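QdtA (Thermoanaerobacterium thermosaccharolyticum, PDB 4ZU5) is a small cupin-type beta-sandwich protein of the WxcM-like family that assembles as two chains and holds thymidine in a pocket. Local coordinates at residues F10-D15 / H19-E24; R97-F102 / C106-L111. All coordinates share one frame; numbering follows the deposited sequence.

Contact 1. Residues F10-D15 / H19-E24; sequences FKDIAD and HLTPIE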
loop_
_atom_site.group_PDB
_atom_site.type_symbol
_atom_site.label_atom_id
_atom_site.label_comp_id
_atom_site.label_asym_id
_atom_site.label_seq_id
_atom_site.Cartn_x
_atom_site.Cartn_y
_atom_site.Cartn_z
ATOM N N PHE A 10 10.750 8.530 1.407
ATOM C CA PHE A 10 10.102 8.620 0.118
ATOM C C PHE A 10 9.786 10.083 -0.212
ATOM O O PHE A 10 9.815 10.932 0.668
ATOM C CB PHE A 10 8.817 7.769 0.160
ATOM C CG PHE A 10 9.067 6.329 0.487
ATOM C CD1 PHE A 10 8.404 5.712 1.536
ATOM C CD2 PHE A 10 9.971 5.596 -0.233
ATOM C CE1 PHE A 10 8.626 4.374 1.841
ATOM C CE2 PHE A 10 10.234 4.267 0.072
ATOM C CZ PHE A 10 9.565 3.652 1.109
ATOM N N LYS A 11 9.504 10.333 -1.492
ATOM C CA LYS A 11 9.003 11.591 -1.983
ATOM C C LYS A 11 7.609 11.796 -1.394
ATOM O O LYS A 11 6.785 10.872 -1.347
ATOM C CB LYS A 11 8.923 11.507 -3.501
ATOM C CG LYS A 11 8.830 12.859 -4.180
ATOM C CD LYS A 11 9.116 12.780 -5.685
ATOM C CE LYS A 11 9.145 14.195 -6.277
ATOM N NZ LYS A 11 9.270 14.259 -7.767
ATOM N N ASP A 12 7.348 13.015 -0.920
ATOM C CA ASP A 12 6.019 13.457 -0.467
ATOM C C ASP A 12 5.577 14.628 -1.339
ATOM O O ASP A 12 6.053 15.738 -1.147
ATOM C CB ASP A 12 6.101 13.919 0.983
ATOM C CG ASP A 12 4.769 14.423 1.510
ATOM O OD1 ASP A 12 3.749 14.252 0.824
ATOM O OD2 ASP A 12 4.748 14.976 2.621
ATOM N N ILE A 13 4.745 14.382 -2.337
ATOM C CA ILE A 13 4.241 15.436 -3.194
ATOM C C ILE A 13 3.068 16.112 -2.493
ATOM O O ILE A 13 1.992 15.534 -2.349
ATOM C CB ILE A 13 3.852 14.842 -4.534
ATOM C CG1 ILE A 13 5.122 14.303 -5.199
ATOM C CG2 ILE A 13 3.103 15.852 -5.398
ATOM C CD1 ILE A 13 4.860 13.613 -6.508
ATOM N N ALA A 14 3.314 17.306 -1.968
ATOM C CA ALA A 14 2.334 18.044 -1.206
ATOM C C ALA A 14 1.974 19.319 -1.977
ATOM O O ALA A 14 2.808 20.074 -2.468
ATOM C CB ALA A 14 2.880 18.353 0.169
ATOM N N ASP A 15 0.697 19.499 -2.228
ATOM C CA ASP A 15 0.274 20.738 -2.865
ATOM C C ASP A 15 -1.152 20.933 -2.417
ATOM O O ASP A 15 -1.593 20.310 -1.464
ATOM C CB ASP A 15 0.368 20.658 -4.390
ATOM C CG ASP A 15 -0.419 19.503 -4.963
ATOM O OD1 ASP A 15 -1.275 18.904 -4.275
ATOM O OD2 ASP A 15 -0.142 19.158 -6.116
ATOM N N HIS A 19 -1.494 15.179 -0.293
ATOM C CA HIS A 19 -0.185 14.564 -0.322
ATOM C C HIS A 19 -0.269 13.271 -1.097
ATOM O O HIS A 19 -1.208 12.513 -0.873
ATOM C CB HIS A 19 0.221 14.213 1.084
ATOM C CG HIS A 19 0.466 15.408 1.923
ATOM N ND1 HIS A 19 1.734 15.779 2.310
ATOM C CD2 HIS A 19 -0.365 16.398 2.320
ATOM C CE1 HIS A 19 1.657 16.899 3.006
ATOM N NE2 HIS A 19 0.400 17.299 3.013
ATOM N N LEU A 20 0.790 12.979 -1.856
ATOM C CA LEU A 20 0.943 11.720 -2.546
ATOM C C LEU A 20 2.380 11.258 -2.385
ATOM O O LEU A 20 3.335 12.011 -2.666
ATOM C CB LEU A 20 0.665 11.868 -4.030
ATOM C CG LEU A 20 0.589 10.634 -4.929
ATOM C CD1 LEU A 20 -0.352 10.824 -6.102
ATOM C CD2 LEU A 20 1.984 10.310 -5.470
ATOM N N THR A 21 2.511 9.979 -2.060
ATOM C CA THR A 21 3.822 9.345 -2.037
ATOM C C THR A 21 3.852 8.151 -2.988
ATOM O O THR A 21 3.006 7.274 -2.862
ATOM C CB THR A 21 4.203 8.884 -0.631
ATOM O OG1 THR A 21 4.681 10.006 0.139
ATOM C CG2 THR A 21 5.392 7.861 -0.765
ATOM N N PRO A 22 4.815 8.129 -3.924
ATOM C CA PRO A 22 4.955 7.034 -4.875
ATOM C C PRO A 22 6.115 6.130 -4.442
ATOM O O PRO A 22 7.075 6.624 -3.837
ATOM C CB PRO A 22 5.341 7.767 -6.173
ATOM C CG PRO A 22 6.194 8.917 -5.682
ATOM C CD PRO A 22 5.647 9.289 -4.308
ATOM N N ILE A 23 5.976 4.840 -4.706
ATOM C CA ILE A 23 7.046 3.865 -4.392
ATOM C C ILE A 23 7.110 2.917 -5.572
ATOM O O ILE A 23 6.189 2.120 -5.774
ATOM C CB ILE A 23 6.797 3.069 -3.119
ATOM C CG1 ILE A 23 6.569 3.963 -1.898
ATOM C CG2 ILE A 23 7.983 2.146 -2.815
ATOM C CD1 ILE A 23 6.205 3.229 -0.632
ATOM N N GLU A 24 8.208 2.975 -6.321
ATOM C CA GLU A 24 8.446 2.074 -7.450
ATOM C C GLU A 24 9.469 0.988 -7.066
ATOM O O GLU A 24 10.450 1.312 -6.431
ATOM C CB GLU A 24 8.977 2.842 -8.649
ATOM C CG GLU A 24 7.986 3.880 -9.180
ATOM C CD GLU A 24 8.264 4.250 -10.631
ATOM O OE1 GLU A 24 9.454 4.316 -11.000
ATOM O OE2 GLU A 24 7.294 4.366 -11.419
HETATM O O HOH W 1 9.384 8.125 -3.272
HETATM O O HOH W 2 2.775 11.589 1.197
#
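Ile13 and Leu20 face each other as an antiparallel hydrogen-bonded pair, where the axes of strands 13-15 and 19-24 run at an angle of 165°. The two strands form a beta hairpin on this cupin-type chain. Ile13 N donates to Leu20 O at 2.8 Å, and Leu20 N returns a bond to Ile13 O. Ala14 and His19 make the next, non-hydrogen-bonded pair. Their side chains lie on the other face of the hairpin from those of Ile13 and Leu20.

The His19 ring is held in two ways. Its ND1 donates to Asp12 OD1 at 2.9 Å and, weakly, to Asp12 OD2. Asp12 OD1 uses its syn lone pair, and the carboxylate and ring planes are 32° apart. Asp12 CB points away from the facing strand. With CG anti to the backbone N (chi1 179°), the carboxylate still comes to the edge of the imidazole. Ala14 CB sits over one face of that ring, 3.7 Å from its centroid, in a CH-pi contact.

Beyond the paired residues, side chains and water take over. Thr21 OG1 donates to Lys11 O at 2.7 Å. One water donates to both Thr21 OG1 and Asp12 OD1. Another accepts from Lys11 N and donates to Pro22 O, so it bridges the two backbones. At their nearest atoms, the Pro22 side chain and a bound thymidine are about 4 Å apart. Residues 19-24 pair with an antiparallel strand of the second subunit, so the sheet continues across the interface.

At the far end, Phe10 CB meets Thr21 CG2 at 3.5 Å. The Phe10 ring lies against Ile23, whose CD1 sits over one ring face, 3.9 Å from the centroid.

Contact 2. Residues R97-F102 / C106-L111; sequences REMFDF and CVLLVL
Phe102 and Cys106 meet at the close end of this contact, with their CA atoms 5.9 Å apart. Cys106 SG approaches Phe102 CD2 to 3.8 Å. It lies oblique to the ring, 5.0 Å from the Phe102 centroid. This is a cysteine sulfur-aromatic contact. Cys106 SG is anti to the backbone N (chi1 -173°), and its CB already points toward the other segment. Leu108 CD2 meets the neighbouring ring carbon, Phe102 CE2, at 4.2 Å. The same methyl meets the end of Met99, with Met99 CE and Leu108 CD2 at 4.0 Å. The Met99 chain is bent at chi2 and chi3, and it crosses Leu108 at about a right angle.

Strands 96-100 and 107-112 belong to the two different sheets of the cupin beta-sandwich. No hydrogen bond joins the segments, and the contact is made by apolar side chains in the interior. Ile39 of strand 35-40 also packs on Met99 and Phe102, while Cys62 packs on Cys106.

The outer side of segment 97-102 is different. Phe100 and Asp101 are partly exposed and do not touch the facing segment. Asp101 OD2 forms a salt bridge to Lys68. Phe100 instead packs on Thr47, Lys68 and Arg70 of the adjoining strands.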
loop_
_atom_site.group_PDB
_atom_site.type_symbol
_atom_site.label_atom_id
_atom_site.label_comp_id
_atom_site.label_asym_id
_atom_site.label_seq_id
_atom_site.Cartn_x
_atom_site.Cartn_y
_atom_site.Cartn_z
ATOM N N ARG A 97 9.972 -9.138 14.947
ATOM C CA ARG A 97 9.199 -7.944 15.215
ATOM C C ARG A 97 7.824 -8.165 15.795
ATOM O O ARG A 97 7.207 -9.210 15.598
ATOM C CB ARG A 97 9.141 -7.024 14.002
ATOM C CG ARG A 97 8.014 -7.292 13.046
ATOM C CD ARG A 97 8.109 -8.712 12.544
ATOM N NE ARG A 97 9.398 -9.067 11.943
ATOM C CZ ARG A 97 9.677 -8.933 10.649
ATOM N NH1 ARG A 97 8.768 -8.402 9.840
ATOM N NH2 ARG A 97 10.843 -9.358 10.172
ATOM N N GLU A 98 7.410 -7.148 16.536
ATOM C CA GLU A 98 6.058 -7.003 17.109
ATOM C C GLU A 98 5.579 -5.576 16.884
ATOM O O GLU A 98 6.361 -4.627 16.776
ATOM C CB GLU A 98 6.136 -7.324 18.610
ATOM C CG GLU A 98 6.639 -8.726 18.895
ATOM C CD GLU A 98 7.122 -8.934 20.313
ATOM O OE1 GLU A 98 6.888 -8.024 21.119
ATOM O OE2 GLU A 98 7.715 -9.995 20.568
ATOM N N MET A 99 4.270 -5.401 16.782
ATOM C CA MET A 99 3.713 -4.106 16.531
ATOM C C MET A 99 2.619 -3.804 17.554
ATOM O O MET A 99 1.840 -4.686 17.892
ATOM C CB MET A 99 3.089 -4.086 15.135
ATOM C CG MET A 99 4.050 -4.347 13.978
ATOM S SD MET A 99 4.135 -6.060 13.521
ATOM C CE MET A 99 2.785 -6.072 12.346
ATOM N N PHE A 100 2.557 -2.571 18.011
ATOM C CA PHE A 100 1.671 -2.226 19.136
ATOM C C PHE A 100 1.367 -0.740 19.206
ATOM O O PHE A 100 1.933 0.062 18.449
ATOM C CB PHE A 100 2.275 -2.797 20.435
ATOM C CG PHE A 100 3.505 -2.067 20.897
ATOM C CD1 PHE A 100 3.411 -1.029 21.816
ATOM C CD2 PHE A 100 4.744 -2.392 20.391
ATOM C CE1 PHE A 100 4.532 -0.340 22.255
ATOM C CE2 PHE A 100 5.871 -1.707 20.817
ATOM C CZ PHE A 100 5.763 -0.659 21.715
ATOM N N ASP A 101 0.450 -0.341 20.094
ATOM C CA ASP A 101 -0.003 1.031 20.139
ATOM C C ASP A 101 -0.490 1.548 18.795
ATOM O O ASP A 101 -0.139 2.653 18.374
ATOM C CB ASP A 101 1.091 1.978 20.630
ATOM C CG ASP A 101 1.306 1.914 22.177
ATOM O OD1 ASP A 101 0.721 1.075 22.882
ATOM O OD2 ASP A 101 2.189 2.649 22.630
ATOM N N PHE A 102 -1.279 0.731 18.109
ATOM C CA PHE A 102 -1.966 1.224 16.940
ATOM C C PHE A 102 -2.978 2.279 17.390
ATOM O O PHE A 102 -3.826 1.974 18.219
ATOM C CB PHE A 102 -2.717 0.060 16.300
ATOM C CG PHE A 102 -1.864 -0.925 15.583
ATOM C CD1 PHE A 102 -1.235 -1.956 16.250
ATOM C CD2 PHE A 102 -1.777 -0.890 14.180
ATOM C CE1 PHE A 102 -0.509 -2.927 15.557
ATOM C CE2 PHE A 102 -1.035 -1.832 13.484
ATOM C CZ PHE A 102 -0.407 -2.867 14.171
ATOM N N CYS A 106 -5.504 3.877 12.501
ATOM C CA CYS A 106 -4.168 3.534 11.973
ATOM C C CYS A 106 -4.263 2.588 10.783
ATOM O O CYS A 106 -5.065 1.656 10.771
ATOM C CB CYS A 106 -3.340 2.851 13.036
ATOM S SG CYS A 106 -1.607 2.541 12.582
ATOM N N VAL A 107 -3.342 2.758 9.848
ATOM C CA VAL A 107 -3.238 1.891 8.687
ATOM C C VAL A 107 -1.756 1.597 8.506
ATOM O O VAL A 107 -0.986 2.543 8.325
ATOM C CB VAL A 107 -3.637 2.623 7.405
ATOM C CG1 VAL A 107 -3.307 1.772 6.216
ATOM C CG2 VAL A 107 -5.103 3.024 7.395
ATOM N N LEU A 108 -1.389 0.342 8.614
ATOM C CA LEU A 108 0.010 -0.100 8.410
ATOM C C LEU A 108 0.051 -0.873 7.073
ATOM O O LEU A 108 -0.642 -1.892 6.941
ATOM C CB LEU A 108 0.351 -1.060 9.524
ATOM C CG LEU A 108 1.798 -1.593 9.538
ATOM C CD1 LEU A 108 2.811 -0.472 9.375
ATOM C CD2 LEU A 108 2.139 -2.476 10.734
ATOM N N LEU A 109 0.891 -0.418 6.142
ATOM C CA LEU A 109 1.075 -1.048 4.850
ATOM C C LEU A 109 2.417 -1.766 4.863
ATOM O O LEU A 109 3.401 -1.226 5.363
ATOM C CB LEU A 109 1.116 0.021 3.771
ATOM C CG LEU A 109 1.478 -0.464 2.379
ATOM C CD1 LEU A 109 0.315 -1.327 1.890
ATOM C CD2 LEU A 109 1.657 0.731 1.460
ATOM N N VAL A 110 2.451 -2.964 4.306
ATOM C CA VAL A 110 3.696 -3.686 4.193
ATOM C C VAL A 110 3.893 -4.040 2.726
ATOM O O VAL A 110 3.002 -4.561 2.101
ATOM C CB VAL A 110 3.656 -4.963 5.048
ATOM C CG1 VAL A 110 4.951 -5.783 4.931
ATOM C CG2 VAL A 110 3.320 -4.580 6.508
ATOM N N LEU A 111 5.070 -3.731 2.196
ATOM C CA LEU A 111 5.510 -4.180 0.896
ATOM C C LEU A 111 6.525 -5.312 1.087
ATOM O O LEU A 111 7.376 -5.224 1.944
ATOM C CB LEU A 111 6.204 -3.050 0.146
ATOM C CG LEU A 111 5.519 -1.690 0.220
ATOM C CD1 LEU A 111 6.351 -0.592 -0.444
ATOM C CD2 LEU A 111 4.108 -1.724 -0.302
#

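In the fold
Contact 2 is a core contact, with its centre about 7 Å from the centre of the chain. Contact 1 lies about 19 Å from that centre and is only partly buried. Contact 1 holds neighbouring strands of one hairpin, so backbone bonds, polar side chains and waters do much of the work. Contact 2 joins strands of opposite sheets and relies on methyl, sulfur and ring packing. The contact centres are about 20 Å apart, yet Ile23 CD1 of contact 1 reaches Leu111 CD1 of segment 106-111 at 3.8 Å. Both touch the second subunit. Contact 1 does so by strand pairing, whereas Leu109, on segment 106-111, packs on Tyr38 of the second subunit.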